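PDB 6QVI: ComZ from Thermus thermophilus, which probably serves as a DNA receptor at the tip of the pilus used in natural competence. Local coordinates for residues Q26-A31 and G92-T97; G159-G164 and D272-P277; A391-G394 and S398-L401. All coordinates share one frame; numbering follows the deposited sequence.

Interaction 1 (Q26-A31 and G92-T97); sequences QKYKAA and GRYTAT
Tyr28 meets two residues of strand 90-100, its ring edge facing Tyr94 and Ala96 coming in obliquely, and these three make up the close-packed part of the contact. CD1 of Tyr28 lies 3.9 Å from Ala96 CB, while its neighbour CE1 stands 4.0 Å from Tyr94 OH. That hydroxyl sits near the plane of the Tyr28 ring, and Tyr28 CE1 in turn sits near the plane of the Tyr94 ring, 4.3 Å from Tyr94 CE1; the two tyrosines therefore meet edge against edge and are not stacked. Tyr94 reaches the helix because its ring stands between the backbone N and the carbonyl carbon (chi1 66°), rising from the strand. Leu77, Ala78 and Leu110 close round Tyr28, and Tyr94 also touches Val83. The looser flank belongs to Lys27, an exposed residue whose chain bends at chi2 (-143°) and passes across the end of Tyr94, with Lys27 CD 3.8 Å from Tyr94 OH. Its ammonium group turns back to its own helix neighbour, Lys27 NZ donating a hydrogen bond to Tyr28 OH at 3.0 Å. The stronger partner of this amine is Glu81, on the adjoining strand, through a salt bridge; Glu81 also makes a weak hydrogen bond with Tyr28 OH, so one carboxylate steadies both polar ends. Helix 26-31 and strand 92-97 run at 29° to each other, their axes 9.7 Å apart. A long N-terminal helix laid across an antiparallel sheet in this way is the hallmark of the pilin fold, here the pseudopilin-like domain.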
# COMPACT_ATOMS: atom_id res chain seq x y z
N GLN A 26 18.49 28.21 -0.87
CA GLN A 26 17.55 27.88 0.19
C GLN A 26 16.13 27.91 -0.30
O GLN A 26 15.28 27.17 0.23
CB GLN A 26 17.77 28.78 1.42
CG GLN A 26 19.25 28.80 1.88
CD GLN A 26 19.60 27.71 2.92
OE1 GLN A 26 18.77 27.33 3.74
NE2 GLN A 26 20.84 27.20 2.85
N LYS A 27 15.85 28.65 -1.37
CA LYS A 27 14.52 28.60 -1.95
C LYS A 27 14.24 27.22 -2.53
O LYS A 27 13.22 26.60 -2.22
CB LYS A 27 14.39 29.64 -3.06
CG LYS A 27 12.99 29.98 -3.47
CD LYS A 27 12.96 30.20 -4.97
CE LYS A 27 11.57 30.56 -5.45
NZ LYS A 27 11.61 30.70 -6.93
N TYR A 28 15.16 26.73 -3.34
CA TYR A 28 14.92 25.47 -4.02
C TYR A 28 15.31 24.25 -3.19
O TYR A 28 14.91 23.15 -3.55
CB TYR A 28 15.63 25.46 -5.37
CG TYR A 28 14.92 26.36 -6.33
CD1 TYR A 28 15.30 27.70 -6.51
CD2 TYR A 28 13.81 25.89 -7.03
CE1 TYR A 28 14.61 28.54 -7.41
CE2 TYR A 28 13.13 26.71 -7.92
CZ TYR A 28 13.52 28.04 -8.11
OH TYR A 28 12.82 28.82 -8.99
N LYS A 29 16.03 24.42 -2.07
CA LYS A 29 16.12 23.35 -1.09
C LYS A 29 14.77 23.15 -0.41
O LYS A 29 14.39 22.01 -0.13
CB LYS A 29 17.20 23.67 -0.06
CG LYS A 29 17.25 22.74 1.18
CD LYS A 29 18.60 22.88 1.95
CE LYS A 29 18.54 23.93 3.07
NZ LYS A 29 18.12 23.43 4.42
N ALA A 30 14.02 24.23 -0.20
CA ALA A 30 12.66 24.08 0.28
C ALA A 30 11.77 23.43 -0.77
O ALA A 30 11.00 22.50 -0.47
CB ALA A 30 12.09 25.43 0.70
N ALA A 31 11.87 23.89 -2.02
CA ALA A 31 11.06 23.29 -3.07
C ALA A 31 11.42 21.83 -3.25
O ALA A 31 10.55 20.99 -3.50
CB ALA A 31 11.21 24.06 -4.39
N GLY A 92 20.39 41.19 -7.34
CA GLY A 92 21.22 40.27 -8.07
C GLY A 92 20.43 39.21 -8.77
O GLY A 92 19.24 39.16 -8.64
N ARG A 93 21.09 38.39 -9.54
CA ARG A 93 20.44 37.32 -10.21
C ARG A 93 21.06 36.01 -9.78
O ARG A 93 22.13 36.00 -9.23
CB ARG A 93 20.59 37.45 -11.72
CG ARG A 93 20.74 38.86 -12.24
CD ARG A 93 19.47 39.36 -12.91
NE ARG A 93 19.30 38.90 -14.30
CZ ARG A 93 18.23 39.17 -15.05
NH1 ARG A 93 17.24 39.89 -14.56
NH2 ARG A 93 18.15 38.70 -16.29
N TYR A 94 20.39 34.91 -10.01
CA TYR A 94 20.96 33.63 -9.67
C TYR A 94 20.43 32.58 -10.54
O TYR A 94 19.43 32.73 -11.15
CB TYR A 94 20.78 33.26 -8.22
CG TYR A 94 19.39 33.01 -7.82
CD1 TYR A 94 18.68 31.96 -8.30
CD2 TYR A 94 18.78 33.83 -6.94
CE1 TYR A 94 17.40 31.73 -7.91
CE2 TYR A 94 17.50 33.62 -6.55
CZ TYR A 94 16.83 32.56 -7.04
OH TYR A 94 15.56 32.38 -6.64
N THR A 95 21.16 31.50 -10.62
CA THR A 95 20.70 30.42 -11.42
C THR A 95 20.75 29.11 -10.70
O THR A 95 21.80 28.65 -10.38
CB THR A 95 21.47 30.32 -12.69
OG1 THR A 95 21.02 31.36 -13.54
CG2 THR A 95 21.17 29.04 -13.32
N ALA A 96 19.60 28.48 -10.49
CA ALA A 96 19.58 27.25 -9.71
C ALA A 96 19.44 26.09 -10.68
O ALA A 96 18.54 26.09 -11.53
CB ALA A 96 18.44 27.24 -8.70
N THR A 97 20.32 25.11 -10.53
CA THR A 97 20.34 23.91 -11.36
C THR A 97 20.37 22.71 -10.44
O THR A 97 21.06 22.73 -9.41
CB THR A 97 21.56 23.85 -12.29
OG1 THR A 97 21.64 25.04 -13.08
CG2 THR A 97 21.44 22.69 -13.22

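Interaction 2 (G159-G164 and D272-P277); sequences GVYVVG and DPPPFP
On the flank of the beta-solenoid, Tyr161 of strand 160-162 reaches out to Pro273 and Pro274 in the long loop that follows strand 265-266. The phenol oxygen does the touching: Tyr161 OH is 3.7 Å from Pro273 CB and 3.9 Å from Pro274 CD, so it abuts the hydrocarbon of two successive proline rings. The side chains of Tyr161 and Pro273 cross at about a right angle, the proline meeting the end of the phenol and not its face. Pro274 O also lies near, 3.9 Å from Tyr161 OH, too far for a hydrogen bond. Tyr161 can span this distance because its CG is anti to the backbone N (chi1 -176°), which carries the ring straight out from the strand. The ring is steadied from its own side by a stack with Phe140 of the neighbouring strand 139-141. Three prolines in a row, Pro273 to Pro275, keep the loop in an extended, polyproline II-like conformation, which takes it past the strand without pairing with it. Further along, the packing is more distant: Val163 CG1 is 4.6 Å from Phe276 CB, and the Phe276 ring leads off from the segment 159-164 to rest on Phe140 and Ile471. The proline loop thus lies against a strand that pairs in parallel with strands 139-141 and 212-214. Such parallel pairing of short strands contributed by successive turns of the chain is the mark of a beta-solenoid.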
# COMPACT_ATOMS: atom_id res chain seq x y z
N GLY A 159 -0.78 -4.95 -9.01
CA GLY A 159 0.51 -5.58 -8.89
C GLY A 159 0.44 -6.85 -8.09
O GLY A 159 -0.56 -7.12 -7.41
N VAL A 160 1.49 -7.64 -8.17
CA VAL A 160 1.64 -8.81 -7.35
C VAL A 160 3.07 -8.82 -6.86
O VAL A 160 3.97 -8.86 -7.63
CB VAL A 160 1.26 -10.15 -7.99
CG1 VAL A 160 0.48 -10.02 -9.25
CG2 VAL A 160 2.46 -11.02 -8.20
N TYR A 161 3.27 -8.75 -5.56
CA TYR A 161 4.58 -8.75 -4.94
C TYR A 161 4.72 -10.06 -4.24
O TYR A 161 3.84 -10.48 -3.57
CB TYR A 161 4.62 -7.62 -3.92
CG TYR A 161 5.93 -7.37 -3.20
CD1 TYR A 161 6.48 -8.30 -2.38
CD2 TYR A 161 6.56 -6.16 -3.28
CE1 TYR A 161 7.65 -8.06 -1.72
CE2 TYR A 161 7.72 -5.91 -2.61
CZ TYR A 161 8.26 -6.87 -1.84
OH TYR A 161 9.41 -6.65 -1.17
N VAL A 162 5.83 -10.74 -4.42
CA VAL A 162 6.03 -11.98 -3.75
C VAL A 162 7.35 -11.88 -3.05
O VAL A 162 8.28 -11.39 -3.63
CB VAL A 162 6.12 -13.10 -4.76
CG1 VAL A 162 6.41 -14.40 -4.08
CG2 VAL A 162 4.83 -13.20 -5.52
N VAL A 163 7.46 -12.32 -1.81
CA VAL A 163 8.76 -12.22 -1.17
C VAL A 163 9.67 -13.40 -1.45
O VAL A 163 10.80 -13.20 -1.76
CB VAL A 163 8.72 -11.75 0.30
CG1 VAL A 163 7.37 -11.28 0.70
CG2 VAL A 163 9.27 -12.75 1.26
N GLY A 164 9.17 -14.62 -1.38
CA GLY A 164 10.02 -15.76 -1.66
C GLY A 164 10.71 -16.34 -0.46
O GLY A 164 10.47 -15.92 0.64
N ASP A 272 15.75 -1.78 1.45
CA ASP A 272 14.89 -1.82 2.62
C ASP A 272 13.49 -2.31 2.25
O ASP A 272 12.50 -1.60 2.45
CB ASP A 272 14.82 -0.44 3.28
CG ASP A 272 16.20 0.17 3.50
OD1 ASP A 272 16.27 1.33 3.98
OD2 ASP A 272 17.20 -0.49 3.17
N PRO A 273 13.40 -3.49 1.67
CA PRO A 273 12.08 -3.95 1.32
C PRO A 273 11.51 -4.58 2.54
O PRO A 273 12.22 -5.14 3.34
CB PRO A 273 12.38 -5.00 0.30
CG PRO A 273 13.63 -5.61 0.79
CD PRO A 273 14.41 -4.52 1.42
N PRO A 274 10.20 -4.49 2.67
CA PRO A 274 9.39 -4.98 3.77
C PRO A 274 9.20 -6.44 3.73
O PRO A 274 9.05 -7.00 2.69
CB PRO A 274 8.05 -4.35 3.48
CG PRO A 274 8.01 -4.28 2.03
CD PRO A 274 9.38 -3.91 1.61
N PRO A 275 9.23 -7.07 4.89
CA PRO A 275 9.00 -8.49 5.01
C PRO A 275 7.53 -8.76 5.13
O PRO A 275 6.76 -7.86 5.29
CB PRO A 275 9.68 -8.80 6.32
CG PRO A 275 9.46 -7.59 7.10
CD PRO A 275 9.58 -6.45 6.16
N PHE A 276 7.13 -10.01 5.03
CA PHE A 276 5.74 -10.33 5.15
C PHE A 276 5.36 -9.98 6.55
O PHE A 276 6.00 -10.39 7.47
CB PHE A 276 5.52 -11.81 4.88
CG PHE A 276 4.10 -12.23 5.00
CD1 PHE A 276 3.19 -11.82 4.11
CD2 PHE A 276 3.71 -13.02 6.02
CE1 PHE A 276 1.89 -12.18 4.23
CE2 PHE A 276 2.42 -13.38 6.15
CZ PHE A 276 1.51 -12.96 5.26
N PRO A 277 4.34 -9.17 6.71
CA PRO A 277 3.95 -8.74 8.03
C PRO A 277 3.31 -9.85 8.80
O PRO A 277 2.46 -10.53 8.31
CB PRO A 277 2.97 -7.63 7.75
CG PRO A 277 2.43 -7.93 6.44
CD PRO A 277 3.45 -8.67 5.67

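Interaction 3 (A391-G394 and S398-L401); sequences AQSG and SATL
Ser398, Ala391 and Ala399 have the most surface buried here, and Ser398 contributes chiefly through its backbone. Its carbonyl receives the hydrogen bond that joins the segments, Ser393 OG to Ser398 O at 2.7 Å. The donor approaches with a C=O...donor angle of 150° and is tilted 25° from the carbonyl plane. Ser393 can deliver it because its OG lies beside the backbone N, anti to the carbonyl carbon (chi1 -59°), and so swings back over the start of strand 398-406. The bond to Ser398 CB leads away from the segment 391-394, and the side chain packs on Asn503. Ala391 O comes within 3.4 Å of Ser398 N, but the angle is too poor for a bond, and ladder pairing does not continue between the two segments. The chain is instead turning a corner of the beta-solenoid in the manner of a beta-arc: strand 387-392 lies in parallel between strands 366-371 and 419-421, whereas strand 398-406 has strands 374-377 and 432-437 as its parallel partners. Inside the bend the methyl groups face each other, Ala391 CB and Ala399 CB meeting at 3.7 Å. Ala399 also rests on Leu433 of the parallel strand 432-437, and Ala391 N is hydrogen-bonded to NE2 of His431, just before that strand.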
# COMPACT_ATOMS: atom_id res chain seq x y z
N ALA A 391 -18.86 1.19 8.59
CA ALA A 391 -17.81 1.20 9.57
C ALA A 391 -17.26 2.56 9.84
O ALA A 391 -17.10 3.34 8.94
CB ALA A 391 -16.69 0.31 9.11
N GLN A 392 -16.94 2.83 11.09
CA GLN A 392 -16.37 4.11 11.41
C GLN A 392 -15.58 4.04 12.66
O GLN A 392 -15.71 3.12 13.42
CB GLN A 392 -17.45 5.16 11.57
CG GLN A 392 -18.64 4.75 12.39
CD GLN A 392 -19.45 5.95 12.82
OE1 GLN A 392 -18.90 6.96 13.23
NE2 GLN A 392 -20.75 5.84 12.74
N SER A 393 -14.71 5.00 12.85
CA SER A 393 -13.90 5.08 14.02
C SER A 393 -13.88 6.53 14.33
O SER A 393 -12.93 7.23 14.04
CB SER A 393 -12.50 4.59 13.74
OG SER A 393 -12.53 3.25 13.30
N GLY A 394 -14.96 6.99 14.92
CA GLY A 394 -15.10 8.40 15.22
C GLY A 394 -15.27 9.24 13.98
O GLY A 394 -16.37 9.33 13.42
N SER A 398 -13.80 3.93 8.67
CA SER A 398 -13.04 2.71 8.44
C SER A 398 -12.98 1.96 9.75
O SER A 398 -13.25 2.51 10.82
CB SER A 398 -11.64 2.99 7.87
OG SER A 398 -10.77 3.56 8.83
N ALA A 399 -12.68 0.68 9.67
CA ALA A 399 -12.60 -0.12 10.88
C ALA A 399 -11.96 -1.45 10.51
O ALA A 399 -11.75 -1.75 9.33
CB ALA A 399 -13.98 -0.32 11.50
N THR A 400 -11.70 -2.27 11.52
CA THR A 400 -11.07 -3.56 11.32
C THR A 400 -11.75 -4.61 12.18
O THR A 400 -12.19 -4.32 13.30
CB THR A 400 -9.59 -3.52 11.70
OG1 THR A 400 -8.99 -2.34 11.15
CG2 THR A 400 -8.85 -4.73 11.18
N LEU A 401 -11.81 -5.82 11.64
CA LEU A 401 -12.20 -7.02 12.36
C LEU A 401 -10.98 -7.92 12.35
O LEU A 401 -10.50 -8.31 11.28
CB LEU A 401 -13.34 -7.75 11.66
CG LEU A 401 -14.04 -8.90 12.39
CD1 LEU A 401 -15.25 -9.32 11.53
CD2 LEU A 401 -13.15 -10.14 12.80

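Interaction 1 belongs to the pilin-like domain, whereas interactions 2 and 3 lie in the beta-solenoid, with centres about 26 Å apart; the centre of interaction 1 is about 39 Å and 45 Å from theirs. Interaction 3 is the buried one, a local corner between consecutive strands, closed by a serine-to-carbonyl bond and methyl packing. The other two are partly buried and join elements distant in sequence through tyrosines. In interaction 1 the aromatic packing is bordered by an exposed lysine that is salt-bridged to a glutamate of the adjoining strand, while in interaction 2 a phenol meets prolines of a flanking loop without any bond between the segments. None of the three touches another.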